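PDB 5G4I: phospholyase from Arthrobacter aurescens, which acts as a pyridoxal-phosphate-dependent phospholyase of the class III transaminase family, probably releasing phosphate from ethanolamine phosphate. Local coordinates for residues 61-66 with 279-284; 109-114 with 271-276; 250-255 with 263-268. One frame throughout, in Å; residues are numbered along the deposited sequence.

Contact 1. Residues 61-66 with 279-284. With PLP (pyridoxal-5'-phosphate), chain C; PO4 (phosphate ion), chain D.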
loop_
_atom_site.group_PDB
_atom_site.type_symbol
_atom_site.label_atom_id
_atom_site.label_comp_id
_atom_site.label_asym_id
_atom_site.label_seq_id
_atom_site.Cartn_x
_atom_site.Cartn_y
_atom_site.Cartn_z
ATOM N N TYR A 61 -14.122 19.933 -0.230
ATOM C CA TYR A 61 -12.721 19.508 -0.391
ATOM C C TYR A 61 -12.442 18.030 -0.602
ATOM O O TYR A 61 -11.514 17.678 -1.343
ATOM C CB TYR A 61 -11.852 20.051 0.846
ATOM C CG TYR A 61 -10.414 19.537 0.867
ATOM C CD1 TYR A 61 -9.535 19.961 -0.046
ATOM C CD2 TYR A 61 -10.114 18.444 1.645
ATOM C CE1 TYR A 61 -8.263 19.371 -0.115
ATOM C CE2 TYR A 61 -8.872 17.842 1.567
ATOM C CZ TYR A 61 -8.009 18.377 0.714
ATOM O OH TYR A 61 -6.771 17.708 0.667
ATOM N N ASN A 62 -13.114 17.147 0.144
ATOM C CA ASN A 62 -12.672 15.731 0.219
ATOM C C ASN A 62 -13.172 14.873 -0.933
ATOM O O ASN A 62 -14.375 14.713 -1.119
ATOM C CB ASN A 62 -13.063 15.103 1.559
ATOM C CG ASN A 62 -12.209 15.693 2.702
ATOM O OD1 ASN A 62 -10.991 15.456 2.789
ATOM N ND2 ASN A 62 -12.819 16.650 3.445
ATOM N N ASN A 63 -12.218 14.273 -1.686
ATOM C CA ASN A 63 -12.537 13.343 -2.740
ATOM C C ASN A 63 -12.487 11.846 -2.370
ATOM O O ASN A 63 -13.082 11.002 -3.082
ATOM C CB ASN A 63 -11.665 13.534 -3.962
ATOM C CG ASN A 63 -10.195 13.277 -3.713
ATOM O OD1 ASN A 63 -9.720 13.230 -2.588
ATOM N ND2 ASN A 63 -9.450 13.099 -4.841
ATOM N N VAL A 64 -11.902 11.476 -1.232
ATOM C CA VAL A 64 -11.897 10.114 -0.798
ATOM C C VAL A 64 -13.336 9.576 -0.532
ATOM O O VAL A 64 -13.692 8.456 -0.986
ATOM C CB VAL A 64 -10.892 9.884 0.389
ATOM C CG1 VAL A 64 -11.112 8.535 1.036
ATOM C CG2 VAL A 64 -9.464 10.054 -0.100
ATOM N N PRO A 65 -14.231 10.314 0.200
ATOM C CA PRO A 65 -15.614 9.896 0.359
ATOM C C PRO A 65 -16.449 10.259 -0.872
ATOM O O PRO A 65 -17.369 11.069 -0.878
ATOM C CB PRO A 65 -16.079 10.739 1.594
ATOM C CG PRO A 65 -15.280 11.914 1.532
ATOM C CD PRO A 65 -13.920 11.500 1.029
ATOM N N HIS A 66 -16.044 9.614 -2.003
ATOM C CA HIS A 66 -16.650 9.825 -3.331
ATOM C C HIS A 66 -18.191 9.795 -3.328
ATOM O O HIS A 66 -18.825 10.654 -4.004
ATOM C CB HIS A 66 -16.160 8.664 -4.274
ATOM C CG HIS A 66 -16.434 8.875 -5.742
ATOM N ND1 HIS A 66 -15.893 9.919 -6.454
ATOM C CD2 HIS A 66 -17.164 8.136 -6.618
ATOM C CE1 HIS A 66 -16.270 9.788 -7.725
ATOM N NE2 HIS A 66 -17.049 8.747 -7.835
ATOM N N MET A 279 -4.982 4.438 -10.278
ATOM C CA MET A 279 -6.132 4.997 -9.539
ATOM C C MET A 279 -5.956 4.657 -8.043
ATOM O O MET A 279 -5.179 3.786 -7.618
ATOM C CB MET A 279 -7.427 4.515 -10.145
ATOM C CG MET A 279 -7.577 3.094 -10.041
ATOM S SD MET A 279 -8.933 2.395 -11.153
ATOM C CE MET A 279 -8.546 2.709 -12.537
ATOM N N GLY A 280 -6.764 5.362 -7.231
ATOM C CA GLY A 280 -6.742 5.214 -5.757
ATOM C C GLY A 280 -7.855 6.122 -5.216
ATOM O O GLY A 280 -9.007 6.091 -5.677
ATOM N N LYS A 281 -7.492 7.006 -4.268
ATOM C CA LYS A 281 -8.372 7.888 -3.446
ATOM C C LYS A 281 -9.867 7.476 -3.413
ATOM O O LYS A 281 -10.295 6.785 -2.451
ATOM C CB LYS A 281 -8.018 9.346 -3.673
ATOM C CG LYS A 281 -6.719 9.792 -2.967
ATOM C CD LYS A 281 -6.437 11.321 -3.098
ATOM C CE LYS A 281 -5.134 11.847 -2.352
ATOM N NZ LYS A 281 -4.055 11.812 -3.377
ATOM N N PRO A 282 -10.737 8.048 -4.308
ATOM C CA PRO A 282 -12.172 7.685 -4.211
ATOM C C PRO A 282 -12.592 6.242 -4.263
ATOM O O PRO A 282 -13.781 5.930 -3.955
ATOM C CB PRO A 282 -12.777 8.403 -5.482
ATOM C CG PRO A 282 -11.602 8.388 -6.429
ATOM C CD PRO A 282 -10.473 8.783 -5.552
ATOM N N MET A 283 -11.771 5.358 -4.853
ATOM C CA MET A 283 -12.337 4.102 -5.365
ATOM C C MET A 283 -13.073 3.192 -4.401
ATOM O O MET A 283 -14.008 2.453 -4.778
ATOM C CB MET A 283 -11.391 3.327 -6.250
ATOM C CG MET A 283 -10.464 2.514 -5.684
ATOM S SD MET A 283 -9.163 1.869 -6.904
ATOM C CE MET A 283 -9.791 0.584 -7.725
ATOM N N GLY A 284 -12.724 3.252 -3.082
ATOM C CA GLY A 284 -13.403 2.505 -2.021
ATOM C C GLY A 284 -14.105 3.351 -0.941
ATOM O O GLY A 284 -14.389 2.850 0.150
HETATM N N1 PLP C . -1.100 10.548 -7.370
HETATM C C2 PLP C . -1.992 11.559 -7.235
HETATM C C2A PLP C . -2.356 12.403 -8.429
HETATM C C3 PLP C . -2.613 11.836 -5.916
HETATM O O3 PLP C . -3.512 12.846 -5.757
HETATM C C4 PLP C . -2.216 10.974 -4.780
HETATM C C4A PLP C . -2.780 11.173 -3.426
HETATM C C5 PLP C . -1.230 9.902 -5.059
HETATM C C6 PLP C . -0.728 9.754 -6.350
HETATM C C5A PLP C . -0.774 8.979 -3.953
HETATM O O4P PLP C . -1.911 8.410 -3.307
HETATM P P PLP C . -1.746 7.606 -1.922
HETATM O O1P PLP C . -1.603 8.694 -0.884
HETATM O O2P PLP C . -3.021 6.804 -1.812
HETATM O O3P PLP C . -0.502 6.775 -2.129
HETATM P P PO4 D . -5.265 15.877 -1.441
HETATM O O1 PO4 D . -5.445 15.848 -2.844
HETATM O O2 PO4 D . -6.450 15.408 -0.600
HETATM O O3 PO4 D . -5.511 17.374 -1.299
HETATM O O4 PO4 D . -3.949 15.446 -0.847
#
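P282 and V64 bring segments 279-284 and 61-66 closest together, with their CA atoms 4.2 Å apart, and what joins the two is van der Waals packing. The proline offers its CB as the main touching atom. N63 O lies 3.6 Å from P282 CB, and H66 ND1 lies 3.6 Å from the same atom, the imidazole meeting it obliquely; with H66 CG anti to its backbone N (chi1 -167°), that carbon lies 3.7 Å from P282 CB. Beside this pair the aliphatic part of K281 packs on two side chains. CG2 of V64 rests 3.9 Å from K281 CB, the two side chains crossing at about a right angle. The amide of N63 approaches further out, with OD1 3.8 Å from K281 CD.

The covalent link is made by the end of the lysine. Its chain runs extended to CE and then bends at chi4 (93°), and NZ is bonded to PLP C4A at 1.4 Å. NZ also makes a weak hydrogen bond of 2.7 Å to PLP O3.

Polar contacts with the second subunit come from N62, which is hydrogen-bonded to H88 and Y91 of that chain. T311 of the second subunit packs on V64 and K281 and hydrogen-bonds PLP. A lysine-bound cofactor at a subunit boundary is the internal-aldimine site characteristic of fold type I PLP enzymes.

Contact 2. Residues 109-114 with 271-276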
loop_
_atom_site.group_PDB
_atom_site.type_symbol
_atom_site.label_atom_id
_atom_site.label_comp_id
_atom_site.label_asym_id
_atom_site.label_seq_id
_atom_site.Cartn_x
_atom_site.Cartn_y
_atom_site.Cartn_z
ATOM N N GLY A 109 -11.207 0.236 -25.717
ATOM C CA GLY A 109 -9.937 -0.039 -26.415
ATOM C C GLY A 109 -9.238 -1.304 -25.904
ATOM O O GLY A 109 -9.809 -2.279 -25.466
ATOM N N ALA A 110 -7.892 -1.206 -25.787
ATOM C CA ALA A 110 -7.078 -2.330 -25.385
ATOM C C ALA A 110 -6.880 -2.425 -23.822
ATOM O O ALA A 110 -6.168 -3.290 -23.375
ATOM C CB ALA A 110 -5.710 -2.209 -26.045
ATOM N N LEU A 111 -7.577 -1.538 -23.097
ATOM C CA LEU A 111 -7.496 -1.563 -21.605
ATOM C C LEU A 111 -8.455 -2.579 -21.047
ATOM O O LEU A 111 -9.666 -2.290 -20.849
ATOM C CB LEU A 111 -7.701 -0.142 -21.086
ATOM C CG LEU A 111 -6.621 0.878 -21.429
ATOM C CD1 LEU A 111 -7.019 2.329 -21.125
ATOM C CD2 LEU A 111 -5.296 0.535 -20.724
ATOM N N GLU A 112 -7.965 -3.799 -20.859
ATOM C CA GLU A 112 -8.784 -4.966 -20.594
ATOM C C GLU A 112 -8.242 -5.935 -19.583
ATOM O O GLU A 112 -8.804 -6.998 -19.354
ATOM C CB GLU A 112 -9.124 -5.708 -21.884
ATOM C CG GLU A 112 -8.031 -6.255 -22.587
ATOM C CD GLU A 112 -8.517 -6.855 -23.949
ATOM O OE1 GLU A 112 -9.735 -7.066 -24.204
ATOM O OE2 GLU A 112 -7.640 -7.109 -24.754
ATOM N N ARG A 113 -7.193 -5.538 -18.790
ATOM C CA ARG A 113 -6.685 -6.311 -17.660
ATOM C C ARG A 113 -6.374 -5.403 -16.418
ATOM O O ARG A 113 -6.213 -4.183 -16.615
ATOM C CB ARG A 113 -5.384 -7.066 -18.046
ATOM C CG ARG A 113 -5.572 -8.200 -19.139
ATOM C CD ARG A 113 -6.486 -9.339 -18.740
ATOM N NE ARG A 113 -6.470 -10.363 -19.841
ATOM C CZ ARG A 113 -7.288 -10.347 -20.886
ATOM N NH1 ARG A 113 -8.159 -9.406 -21.073
ATOM N NH2 ARG A 113 -7.100 -11.306 -21.836
ATOM N N LEU A 114 -6.258 -6.028 -15.242
ATOM C CA LEU A 114 -6.156 -5.259 -14.011
ATOM C C LEU A 114 -5.144 -5.929 -13.065
ATOM O O LEU A 114 -5.135 -7.178 -12.896
ATOM C CB LEU A 114 -7.589 -5.314 -13.339
ATOM C CG LEU A 114 -7.888 -4.940 -11.921
ATOM C CD1 LEU A 114 -7.712 -3.425 -11.845
ATOM C CD2 LEU A 114 -9.289 -5.162 -11.426
ATOM N N ASN A 271 -6.999 13.494 -26.906
ATOM C CA ASN A 271 -7.120 12.438 -27.888
ATOM C C ASN A 271 -5.947 11.429 -27.737
ATOM O O ASN A 271 -4.979 11.354 -28.526
ATOM C CB ASN A 271 -7.160 13.016 -29.314
ATOM C CG ASN A 271 -7.429 11.945 -30.369
ATOM O OD1 ASN A 271 -7.975 10.843 -30.099
ATOM N ND2 ASN A 271 -6.990 12.239 -31.596
ATOM N N VAL A 272 -6.015 10.665 -26.639
ATOM C CA VAL A 272 -4.956 9.749 -26.220
ATOM C C VAL A 272 -5.571 8.484 -25.580
ATOM O O VAL A 272 -6.642 8.566 -24.935
ATOM C CB VAL A 272 -3.993 10.395 -25.171
ATOM C CG1 VAL A 272 -4.616 10.571 -23.762
ATOM C CG2 VAL A 272 -2.674 9.627 -25.023
ATOM N N GLU A 273 -4.941 7.341 -25.823
ATOM C CA GLU A 273 -5.313 6.065 -25.117
ATOM C C GLU A 273 -4.026 5.589 -24.453
ATOM O O GLU A 273 -3.099 5.059 -25.086
ATOM C CB GLU A 273 -5.846 4.949 -26.012
ATOM C CG GLU A 273 -6.269 3.734 -25.177
ATOM C CD GLU A 273 -6.740 2.537 -26.039
ATOM O OE1 GLU A 273 -7.449 2.739 -27.073
ATOM O OE2 GLU A 273 -6.402 1.362 -25.733
ATOM N N PRO A 274 -3.890 5.807 -23.117
ATOM C CA PRO A 274 -2.708 5.305 -22.410
ATOM C C PRO A 274 -2.579 3.791 -22.379
ATOM O O PRO A 274 -3.598 3.062 -22.395
ATOM C CB PRO A 274 -2.897 5.851 -20.970
ATOM C CG PRO A 274 -4.014 6.713 -21.017
ATOM C CD PRO A 274 -4.881 6.390 -22.205
ATOM N N GLU A 275 -1.339 3.285 -22.247
ATOM C CA GLU A 275 -1.058 1.897 -22.032
ATOM C C GLU A 275 -1.330 1.428 -20.572
ATOM O O GLU A 275 -1.566 0.245 -20.321
ATOM C CB GLU A 275 0.341 1.453 -22.414
ATOM C CG GLU A 275 0.655 1.622 -23.898
ATOM C CD GLU A 275 1.244 2.973 -24.273
ATOM O OE1 GLU A 275 1.092 4.025 -23.592
ATOM O OE2 GLU A 275 1.904 3.050 -25.400
ATOM N N LEU A 276 -1.204 2.412 -19.647
ATOM C CA LEU A 276 -1.308 2.133 -18.201
ATOM C C LEU A 276 -2.108 3.287 -17.579
ATOM O O LEU A 276 -1.902 4.472 -17.907
ATOM C CB LEU A 276 0.131 2.202 -17.552
ATOM C CG LEU A 276 1.063 0.984 -17.936
ATOM C CD1 LEU A 276 2.565 1.391 -17.902
ATOM C CD2 LEU A 276 0.774 -0.201 -17.057
#
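E273 and A110 meet because the glutamate is stretched out: its CG is anti to the backbone N (chi1 -177°) and the chain stays extended beyond, which carries the carboxylate across to the loop at 109-111. L111 takes a different setting, with CG anti to its own carbonyl carbon (chi1 -66°), and this places the branch point beside the backbone of 274-275.

The polar half of the contact is a single hydrogen bond. A110 N donates to E273 OE2 at 3.0 Å with an N-H...O angle of 161°; the donor approaches on the syn side, somewhat out of the carboxylate plane. The same oxygen lies 3.7 Å from A110 CB. The other oxygen, OE1, comes 3.8 Å from G109 CA; a CB modelled on G109 would run into it, and the positive phi by itself also favours glycine.

The van der Waals half belongs to L111, whose two methyl groups both come up to one carbonyl oxygen, CD2 3.5 Å and CD1 3.7 Å from P274 O. CD2 also lies 3.8 Å from E275 O. E275 itself turns its CB away from 109-114, and its carboxylate is engaged by V248 N and by a salt bridge to R242.

The contact is structural, one hydrogen bond plus packing, beside the mixed sheet and away from the cofactor site. Segment 109-114 leads into strand 113-117, outermost of the sheet within this chain, where L114 makes backbone hydrogen bonds to the second subunit. E112 and R113 form a classic beta bulge opposite T294, while 271-276 leads into strand 276-279. Strand 290-294 runs between those two strands, antiparallel to both, and helix 296-305 packs against R113 and E275.

Contact 3. Residues 250-255 with 263-268. With PLP (pyridoxal-5'-phosphate), chain C; PO4 (phosphate ion), chain D.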
loop_
_atom_site.group_PDB
_atom_site.type_symbol
_atom_site.label_atom_id
_atom_site.label_comp_id
_atom_site.label_asym_id
_atom_site.label_seq_id
_atom_site.Cartn_x
_atom_site.Cartn_y
_atom_site.Cartn_z
ATOM N N SER A 250 -1.514 7.439 -17.427
ATOM C CA SER A 250 -2.440 8.456 -16.829
ATOM C C SER A 250 -2.677 8.135 -15.364
ATOM O O SER A 250 -3.268 7.036 -15.084
ATOM C CB SER A 250 -3.787 8.501 -17.567
ATOM O OG SER A 250 -4.610 9.534 -17.031
ATOM N N ASP A 251 -2.300 9.070 -14.479
ATOM C CA ASP A 251 -2.558 8.952 -13.021
ATOM C C ASP A 251 -3.947 9.592 -12.806
ATOM O O ASP A 251 -4.098 10.793 -12.941
ATOM C CB ASP A 251 -1.457 9.676 -12.267
ATOM C CG ASP A 251 -1.661 9.688 -10.759
ATOM O OD1 ASP A 251 -2.792 9.486 -10.313
ATOM O OD2 ASP A 251 -0.670 10.010 -10.035
ATOM N N GLU A 252 -4.933 8.700 -12.550
ATOM C CA GLU A 252 -6.355 9.067 -12.358
ATOM C C GLU A 252 -6.719 9.205 -10.921
ATOM O O GLU A 252 -7.932 9.254 -10.606
ATOM C CB GLU A 252 -7.257 8.068 -13.070
ATOM C CG GLU A 252 -7.108 8.077 -14.576
ATOM C CD GLU A 252 -7.743 9.250 -15.299
ATOM O OE1 GLU A 252 -8.649 9.876 -14.717
ATOM O OE2 GLU A 252 -7.329 9.489 -16.455
ATOM N N VAL A 253 -5.767 9.349 -10.020
ATOM C CA VAL A 253 -6.141 9.478 -8.583
ATOM C C VAL A 253 -6.958 10.709 -8.342
ATOM O O VAL A 253 -7.954 10.607 -7.522
ATOM C CB VAL A 253 -4.860 9.405 -7.660
ATOM C CG1 VAL A 253 -5.240 9.695 -6.225
ATOM C CG2 VAL A 253 -4.176 8.080 -7.803
ATOM N N GLN A 254 -6.679 11.825 -8.972
ATOM C CA GLN A 254 -7.457 13.083 -8.833
ATOM C C GLN A 254 -8.599 13.233 -9.858
ATOM O O GLN A 254 -9.642 13.874 -9.521
ATOM C CB GLN A 254 -6.589 14.374 -8.996
ATOM C CG GLN A 254 -5.493 14.515 -7.975
ATOM C CD GLN A 254 -6.012 14.931 -6.597
ATOM O OE1 GLN A 254 -7.048 15.504 -6.444
ATOM N NE2 GLN A 254 -5.239 14.638 -5.615
ATOM N N SER A 255 -8.457 12.728 -11.085
ATOM C CA SER A 255 -9.376 13.002 -12.128
ATOM C C SER A 255 -10.346 11.869 -12.437
ATOM O O SER A 255 -11.212 12.056 -13.307
ATOM C CB SER A 255 -8.639 13.383 -13.421
ATOM O OG SER A 255 -7.751 12.360 -13.861
ATOM N N GLY A 263 -16.392 12.586 -18.759
ATOM C CA GLY A 263 -15.984 11.180 -19.015
ATOM C C GLY A 263 -15.666 10.490 -17.662
ATOM O O GLY A 263 -15.442 11.228 -16.677
ATOM N N MET A 264 -15.594 9.168 -17.641
ATOM C CA MET A 264 -15.178 8.465 -16.441
ATOM C C MET A 264 -13.739 8.821 -16.042
ATOM O O MET A 264 -13.425 8.974 -14.803
ATOM C CB MET A 264 -15.338 6.944 -16.609
ATOM C CG MET A 264 -15.202 6.242 -15.327
ATOM S SD MET A 264 -16.637 6.525 -14.117
ATOM C CE MET A 264 -16.156 5.079 -13.159
ATOM N N TRP A 265 -12.851 9.020 -17.029
ATOM C CA TRP A 265 -11.398 9.180 -16.792
ATOM C C TRP A 265 -10.950 10.494 -17.374
ATOM O O TRP A 265 -11.373 10.894 -18.487
ATOM C CB TRP A 265 -10.612 8.002 -17.443
ATOM C CG TRP A 265 -11.181 6.638 -16.966
ATOM C CD1 TRP A 265 -11.919 5.755 -17.706
ATOM C CD2 TRP A 265 -11.262 6.141 -15.635
ATOM N NE1 TRP A 265 -12.394 4.722 -16.968
ATOM C CE2 TRP A 265 -12.015 4.965 -15.651
ATOM C CE3 TRP A 265 -10.708 6.591 -14.391
ATOM C CZ2 TRP A 265 -12.277 4.210 -14.482
ATOM C CZ3 TRP A 265 -10.953 5.825 -13.257
ATOM C CH2 TRP A 265 -11.742 4.673 -13.295
ATOM N N GLY A 266 -10.133 11.227 -16.625
ATOM C CA GLY A 266 -9.557 12.473 -17.117
ATOM C C GLY A 266 -8.789 12.394 -18.409
ATOM O O GLY A 266 -8.795 13.424 -19.170
ATOM N N TYR A 267 -8.127 11.269 -18.702
ATOM C CA TYR A 267 -7.349 11.218 -19.998
ATOM C C TYR A 267 -8.225 11.444 -21.186
ATOM O O TYR A 267 -7.757 11.793 -22.278
ATOM C CB TYR A 267 -6.511 9.966 -20.117
ATOM C CG TYR A 267 -7.280 8.656 -20.392
ATOM C CD1 TYR A 267 -7.751 8.323 -21.672
ATOM C CD2 TYR A 267 -7.550 7.702 -19.360
ATOM C CE1 TYR A 267 -8.396 7.143 -21.928
ATOM C CE2 TYR A 267 -8.248 6.550 -19.643
ATOM C CZ TYR A 267 -8.673 6.300 -20.928
ATOM O OH TYR A 267 -9.342 5.071 -21.226
ATOM N N GLN A 268 -9.557 11.216 -21.048
ATOM C CA GLN A 268 -10.528 11.325 -22.149
ATOM C C GLN A 268 -10.698 12.781 -22.535
ATOM O O GLN A 268 -11.322 13.023 -23.631
ATOM C CB GLN A 268 -11.916 10.636 -21.715
ATOM C CG GLN A 268 -11.804 9.134 -21.537
ATOM C CD GLN A 268 -12.942 8.377 -20.820
ATOM O OE1 GLN A 268 -13.505 8.894 -19.982
ATOM N NE2 GLN A 268 -13.126 7.096 -21.155
HETATM N N1 PLP C . -1.100 10.548 -7.370
HETATM C C2 PLP C . -1.992 11.559 -7.235
HETATM C C2A PLP C . -2.356 12.403 -8.429
HETATM C C3 PLP C . -2.613 11.836 -5.916
HETATM O O3 PLP C . -3.512 12.846 -5.757
HETATM C C4 PLP C . -2.216 10.974 -4.780
HETATM C C4A PLP C . -2.780 11.173 -3.426
HETATM C C5 PLP C . -1.230 9.902 -5.059
HETATM C C6 PLP C . -0.728 9.754 -6.350
HETATM C C5A PLP C . -0.774 8.979 -3.953
HETATM O O4P PLP C . -1.911 8.410 -3.307
HETATM P P PLP C . -1.746 7.606 -1.922
HETATM O O1P PLP C . -1.603 8.694 -0.884
HETATM O O2P PLP C . -3.021 6.804 -1.812
HETATM O O3P PLP C . -0.502 6.775 -2.129
HETATM P P PO4 D . -5.265 15.877 -1.441
HETATM O O1 PO4 D . -5.445 15.848 -2.844
HETATM O O2 PO4 D . -6.450 15.408 -0.600
HETATM O O3 PO4 D . -5.511 17.374 -1.299
HETATM O O4 PO4 D . -3.949 15.446 -0.847
HETATM O O HOH W 1 -13.557 12.092 -14.742
#
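E252 leans on W265 from its first side-chain carbon: CB is 4.0 Å from W265 CE3, and CG is 3.9 Å from the same ring atom. At CG the chain bends (chi2 -75°) and places CD beside the backbone of 265-266. The carboxylate plane stands 80° from the indole plane, with OE1 at the ring's edge and in its plane.

Each oxygen then receives two donors. OE1 accepts from G266 N at 2.8 Å on its syn side, with an N-H...O angle of 142°, and from S255 OG at 2.8 Å, which comes from above the carboxylate plane. OE2 uses its syn lone pair for Y267 N at 3.0 Å, and S250 OG reaches it at 2.8 Å, again from above the plane. OE2 also lies 3.4 Å from Y267 CD2, at the edge of that ring. An alanine here would probably leave two backbone N-H groups and two serine hydroxyls without their shared acceptor and open a gap beside the indole.

E252 interrupts a series of cofactor contacts: D251 OD2 lies 2.8 Å from PLP N1, V253 packs on the pyridine ring, and Q254 hydrogen-bonds PLP O3. D251 OD1 accepts from V253 N, which forms an Asx turn.

Through its four bonds E252, next to the cofactor-contacting residues D251 and V253, ties 250-255 to 263-268. Four donors converging on one buried carboxylate, two of them N-H groups at the start of the 3-10 segment 266-268, would be expected to favour its ionised form.

Overall arrangement
Contacts 1 and 3 both touch PLP, and contact 2 lies further out. The centres of contacts 1 and 3 are 13 Å apart; K281 CG packs 3.6 Å from V253 CG1 beside the cofactor, and both contacts also reach the phosphate ion, through Y61 and Q254. The centre of contact 2 is 22 Å from that of contact 1, and P274 stays about 14 Å (side chain) from PLP. Contact 2 is joined to contact 3, 12 Å away between centres, by a probable hydrogen bond of 3.0 Å from S250 N to L276 O within the sheet, and by Y267, whose OH lies 3.6 Å from L111 CD1.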